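Local coordinates for transferrin binding protein B (Actinobacillus suis, PDB 3PQU) that probably binds host transferrin at the bacterial outer membrane as a surface lipoprotein, serving iron acquisition, at residues N501-F514 and N525-F537. Residues are numbered along the deposited sequence; the frame is centred on the assembly and turned at random.
Sequences NGFIGSAKTSDSGF and NAVFSDIKVNGGF
Phe-503 and Val-533 meet on the inner side of two neighbouring antiparallel strands, 502-508 and 531-537, in the C-lobe beta barrel of this protein. Phe-537 N donates to Asn-501 O, and reciprocal backbone pairs follow at Phe-503 with Gly-535, Gly-505 with Val-533 and Ala-507 with Ile-531. Phe-503 has the most surface buried here. Its CG sits between the backbone N and the carbonyl carbon (chi1 59°), which swings the ring across to the other strand. There the ring lies flat over Gly-535, whose CA is 3.6 Å from the centroid of the Phe-503 ring, a CH-pi contact. Gly-535 has no side chain, so the ring can settle directly on the backbone. The same ring turns an edge toward the face of Phe-537 in an offset edge-to-face pair, with the planes at 69°. The closest atoms of that pair are Phe-503 CD2 and Phe-537 CE2, 3.7 Å apart. Val-533 CG1 leans against the neighbouring strand, 3.4 Å from Gly-505 O, and stands 4.2 Å from Ala-507 CB. On this buried side Phe-503 also touches Leu-545 and Val-533 touches Phe-562, both on other barrel strands. The other side of the sheet carries Ile-504, Ser-506, Lys-532 and Asn-534, and Ser-506 OG makes a weak hydrogen bond to Asp-530 OD1. Past Ala-507 and Ile-531 the segments continue as loops in touch, with a single further bridge at Phe-514 with Ala-526, two residues out of step. Between, Thr-509 N donates to Phe-528 O, and Phe-528 N donates back to Thr-509 OG1 at 3.2 Å, almost straight at 177°.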
loop_
_atom_site.group_PDB
_atom_site.type_symbol
_atom_site.label_atom_id
_atom_site.label_comp_id
_atom_site.label_asym_id
_atom_site.label_seq_id
_atom_site.Cartn_x
_atom_site.Cartn_y
_atom_site.Cartn_z
ATOM N N ASN A 501 16.534 14.911 -2.590
ATOM C CA ASN A 501 17.023 13.886 -1.680
ATOM C C ASN A 501 17.470 12.637 -2.426
ATOM O O ASN A 501 17.528 11.553 -1.848
ATOM C CB ASN A 501 15.972 13.538 -0.635
ATOM C CG ASN A 501 14.630 13.200 -1.252
ATOM O OD1 ASN A 501 14.520 13.038 -2.464
ATOM N ND2 ASN A 501 13.601 13.096 -0.419
ATOM N N GLY A 502 17.774 12.797 -3.713
ATOM C CA GLY A 502 18.270 11.703 -4.533
ATOM C C GLY A 502 19.359 12.176 -5.478
ATOM O O GLY A 502 19.713 13.354 -5.480
ATOM N N PHE A 503 19.900 11.264 -6.278
ATOM C CA PHE A 503 20.886 11.637 -7.288
ATOM C C PHE A 503 20.650 10.920 -8.619
ATOM O O PHE A 503 19.987 9.880 -8.675
ATOM C CB PHE A 503 22.317 11.391 -6.784
ATOM C CG PHE A 503 22.593 9.964 -6.406
ATOM C CD1 PHE A 503 23.066 9.063 -7.348
ATOM C CD2 PHE A 503 22.376 9.521 -5.110
ATOM C CE1 PHE A 503 23.317 7.746 -7.005
ATOM C CE2 PHE A 503 22.626 8.208 -4.761
ATOM C CZ PHE A 503 23.098 7.318 -5.707
ATOM N N ILE A 504 21.191 11.490 -9.692
ATOM C CA ILE A 504 21.016 10.927 -11.022
ATOM C C ILE A 504 22.269 11.195 -11.838
ATOM O O ILE A 504 22.866 12.261 -11.722
ATOM C CB ILE A 504 19.794 11.539 -11.743
ATOM C CG1 ILE A 504 18.548 11.469 -10.853
ATOM C CG2 ILE A 504 19.541 10.834 -13.072
ATOM C CD1 ILE A 504 17.327 12.120 -11.461
ATOM N N GLY A 505 22.667 10.228 -12.657
ATOM C CA GLY A 505 23.882 10.359 -13.442
ATOM C C GLY A 505 24.175 9.163 -14.328
ATOM O O GLY A 505 23.270 8.565 -14.913
ATOM N N SER A 506 25.451 8.812 -14.420
ATOM C CA SER A 506 25.893 7.786 -15.356
ATOM C C SER A 506 26.880 6.804 -14.737
ATOM O O SER A 506 27.776 7.188 -13.984
ATOM C CB SER A 506 26.524 8.430 -16.598
ATOM O OG SER A 506 25.587 9.229 -17.301
ATOM N N ALA A 507 26.707 5.531 -15.068
ATOM C CA ALA A 507 27.667 4.510 -14.691
ATOM C C ALA A 507 28.462 4.102 -15.926
ATOM O O ALA A 507 27.958 4.154 -17.051
ATOM C CB ALA A 507 26.953 3.313 -14.092
ATOM N N LYS A 508 29.709 3.703 -15.720
ATOM C CA LYS A 508 30.546 3.281 -16.830
ATOM C C LYS A 508 31.679 2.398 -16.378
ATOM O O LYS A 508 31.806 2.042 -15.208
ATOM C CB LYS A 508 31.149 4.494 -17.542
ATOM C CG LYS A 508 31.910 5.430 -16.614
ATOM C CD LYS A 508 32.578 6.566 -17.373
ATOM C CE LYS A 508 33.849 6.107 -18.068
ATOM N NZ LYS A 508 34.545 7.231 -18.761
ATOM N N THR A 509 32.537 2.095 -17.331
ATOM C CA THR A 509 33.768 1.399 -17.042
ATOM C C THR A 509 34.874 2.220 -17.655
ATOM O O THR A 509 34.613 3.265 -18.254
ATOM C CB THR A 509 33.755 -0.002 -17.642
ATOM O OG1 THR A 509 33.540 0.088 -19.056
ATOM C CG2 THR A 509 32.624 -0.806 -17.023
ATOM N N SER A 510 36.109 1.762 -17.501
ATOM C CA SER A 510 37.211 2.414 -18.177
ATOM C C SER A 510 36.883 2.425 -19.664
ATOM O O SER A 510 36.009 1.683 -20.122
ATOM C CB SER A 510 38.521 1.668 -17.920
ATOM O OG SER A 510 38.402 0.296 -18.244
ATOM N N ASP A 511 37.570 3.273 -20.417
ATOM C CA ASP A 511 37.392 3.289 -21.859
ATOM C C ASP A 511 37.834 1.941 -22.406
ATOM O O ASP A 511 37.433 1.535 -23.495
ATOM C CB ASP A 511 38.200 4.422 -22.485
ATOM C CG ASP A 511 37.793 5.783 -21.958
ATOM O OD1 ASP A 511 37.003 5.837 -20.993
ATOM O OD2 ASP A 511 38.263 6.798 -22.512
ATOM N N SER A 512 38.654 1.248 -21.624
ATOM C CA SER A 512 39.147 -0.076 -21.979
ATOM C C SER A 512 38.076 -1.155 -21.830
ATOM O O SER A 512 38.039 -2.118 -22.597
ATOM C CB SER A 512 40.355 -0.427 -21.109
ATOM O OG SER A 512 40.622 -1.815 -21.145
ATOM N N GLY A 513 37.203 -0.988 -20.842
ATOM C CA GLY A 513 36.225 -2.008 -20.509
ATOM C C GLY A 513 36.862 -3.020 -19.579
ATOM O O GLY A 513 38.046 -2.902 -19.266
ATOM N N PHE A 514 36.099 -4.014 -19.132
ATOM C CA PHE A 514 36.662 -5.000 -18.212
ATOM C C PHE A 514 36.361 -6.450 -18.580
ATOM O O PHE A 514 35.278 -6.773 -19.065
ATOM C CB PHE A 514 36.256 -4.705 -16.766
ATOM C CG PHE A 514 34.822 -5.023 -16.453
ATOM C CD1 PHE A 514 33.835 -4.062 -16.596
ATOM C CD2 PHE A 514 34.468 -6.279 -15.988
ATOM C CE1 PHE A 514 32.514 -4.353 -16.294
ATOM C CE2 PHE A 514 33.157 -6.574 -15.679
ATOM C CZ PHE A 514 32.174 -5.610 -15.834
ATOM N N ASN A 525 36.248 -7.081 -23.764
ATOM C CA ASN A 525 35.799 -6.713 -22.427
ATOM C C ASN A 525 34.416 -6.083 -22.482
ATOM O O ASN A 525 34.009 -5.550 -23.513
ATOM C CB ASN A 525 36.775 -5.715 -21.797
ATOM C CG ASN A 525 38.166 -6.288 -21.606
ATOM O OD1 ASN A 525 38.402 -7.475 -21.837
ATOM N ND2 ASN A 525 39.097 -5.443 -21.179
ATOM N N ALA A 526 33.688 -6.135 -21.375
ATOM C CA ALA A 526 32.446 -5.397 -21.296
ATOM C C ALA A 526 32.815 -3.929 -21.236
ATOM O O ALA A 526 33.478 -3.491 -20.297
ATOM C CB ALA A 526 31.654 -5.800 -20.066
ATOM N N VAL A 527 32.420 -3.173 -22.252
ATOM C CA VAL A 527 32.602 -1.729 -22.208
ATOM C C VAL A 527 31.243 -1.052 -22.090
ATOM O O VAL A 527 30.351 -1.251 -22.917
ATOM C CB VAL A 527 33.389 -1.185 -23.418
ATOM C CG1 VAL A 527 33.753 0.272 -23.187
ATOM C CG2 VAL A 527 34.636 -2.011 -23.645
ATOM N N PHE A 528 31.097 -0.269 -21.030
ATOM C CA PHE A 528 29.846 0.391 -20.726
ATOM C C PHE A 528 30.061 1.869 -20.529
ATOM O O PHE A 528 31.006 2.292 -19.863
ATOM C CB PHE A 528 29.248 -0.180 -19.451
ATOM C CG PHE A 528 28.458 -1.429 -19.665
ATOM C CD1 PHE A 528 27.270 -1.393 -20.372
ATOM C CD2 PHE A 528 28.896 -2.641 -19.149
ATOM C CE1 PHE A 528 26.533 -2.545 -20.563
ATOM C CE2 PHE A 528 28.172 -3.795 -19.341
ATOM C CZ PHE A 528 26.984 -3.750 -20.044
ATOM N N SER A 529 29.167 2.661 -21.101
ATOM C CA SER A 529 29.215 4.089 -20.869
ATOM C C SER A 529 27.822 4.690 -20.906
ATOM O O SER A 529 26.890 4.103 -21.457
ATOM C CB SER A 529 30.132 4.774 -21.886
ATOM O OG SER A 529 29.588 4.707 -23.193
ATOM N N ASP A 530 27.692 5.864 -20.302
ATOM C CA ASP A 530 26.430 6.585 -20.279
ATOM C C ASP A 530 25.264 5.698 -19.836
ATOM O O ASP A 530 24.151 5.820 -20.347
ATOM C CB ASP A 530 26.147 7.201 -21.652
ATOM C CG ASP A 530 25.121 8.316 -21.591
ATOM O OD1 ASP A 530 24.726 8.703 -20.473
ATOM O OD2 ASP A 530 24.710 8.808 -22.663
ATOM N N ILE A 531 25.521 4.801 -18.891
ATOM C CA ILE A 531 24.453 4.003 -18.303
ATOM C C ILE A 531 23.675 4.863 -17.313
ATOM O O ILE A 531 24.263 5.544 -16.473
ATOM C CB ILE A 531 24.991 2.765 -17.565
ATOM C CG1 ILE A 531 25.856 1.911 -18.494
ATOM C CG2 ILE A 531 23.835 1.946 -16.997
ATOM C CD1 ILE A 531 25.072 1.149 -19.532
ATOM N N LYS A 532 22.354 4.835 -17.414
ATOM C CA LYS A 532 21.528 5.670 -16.555
ATOM C C LYS A 532 21.412 5.080 -15.152
ATOM O O LYS A 532 20.935 3.959 -14.973
ATOM C CB LYS A 532 20.150 5.871 -17.185
ATOM C CG LYS A 532 19.212 6.782 -16.408
ATOM C CD LYS A 532 18.177 7.395 -17.343
ATOM C CE LYS A 532 16.938 7.869 -16.598
ATOM N NZ LYS A 532 16.045 6.737 -16.204
ATOM N N VAL A 533 21.863 5.836 -14.157
ATOM C CA VAL A 533 21.778 5.386 -12.771
ATOM C C VAL A 533 20.927 6.309 -11.897
ATOM O O VAL A 533 21.156 7.519 -11.840
ATOM C CB VAL A 533 23.179 5.177 -12.140
ATOM C CG1 VAL A 533 24.189 6.121 -12.752
ATOM C CG2 VAL A 533 23.119 5.338 -10.628
ATOM N N ASN A 534 19.934 5.713 -11.239
ATOM C CA ASN A 534 19.077 6.409 -10.285
ATOM C C ASN A 534 19.432 6.009 -8.860
ATOM O O ASN A 534 19.606 4.825 -8.561
ATOM C CB ASN A 534 17.602 6.085 -10.546
ATOM C CG ASN A 534 17.048 6.811 -11.758
ATOM O OD1 ASN A 534 16.602 7.956 -11.657
ATOM N ND2 ASN A 534 17.065 6.146 -12.911
ATOM N N GLY A 535 19.536 6.996 -7.978
ATOM C CA GLY A 535 19.883 6.728 -6.598
ATOM C C GLY A 535 19.139 7.597 -5.607
ATOM O O GLY A 535 18.489 8.578 -5.984
ATOM N N GLY A 536 19.235 7.238 -4.333
ATOM C CA GLY A 536 18.619 8.030 -3.286
ATOM C C GLY A 536 19.500 8.204 -2.060
ATOM O O GLY A 536 20.475 7.469 -1.859
ATOM N N PHE A 537 19.168 9.207 -1.252
ATOM C CA PHE A 537 19.720 9.336 0.086
ATOM C C PHE A 537 18.695 8.895 1.128
ATOM O O PHE A 537 17.529 9.317 1.083
ATOM C CB PHE A 537 20.162 10.774 0.331
ATOM C CG PHE A 537 21.334 11.179 -0.507
ATOM C CD1 PHE A 537 22.627 10.902 -0.090
ATOM C CD2 PHE A 537 21.145 11.807 -1.728
ATOM C CE1 PHE A 537 23.718 11.264 -0.870
ATOM C CE2 PHE A 537 22.236 12.174 -2.510
ATOM C CZ PHE A 537 23.519 11.896 -2.078
#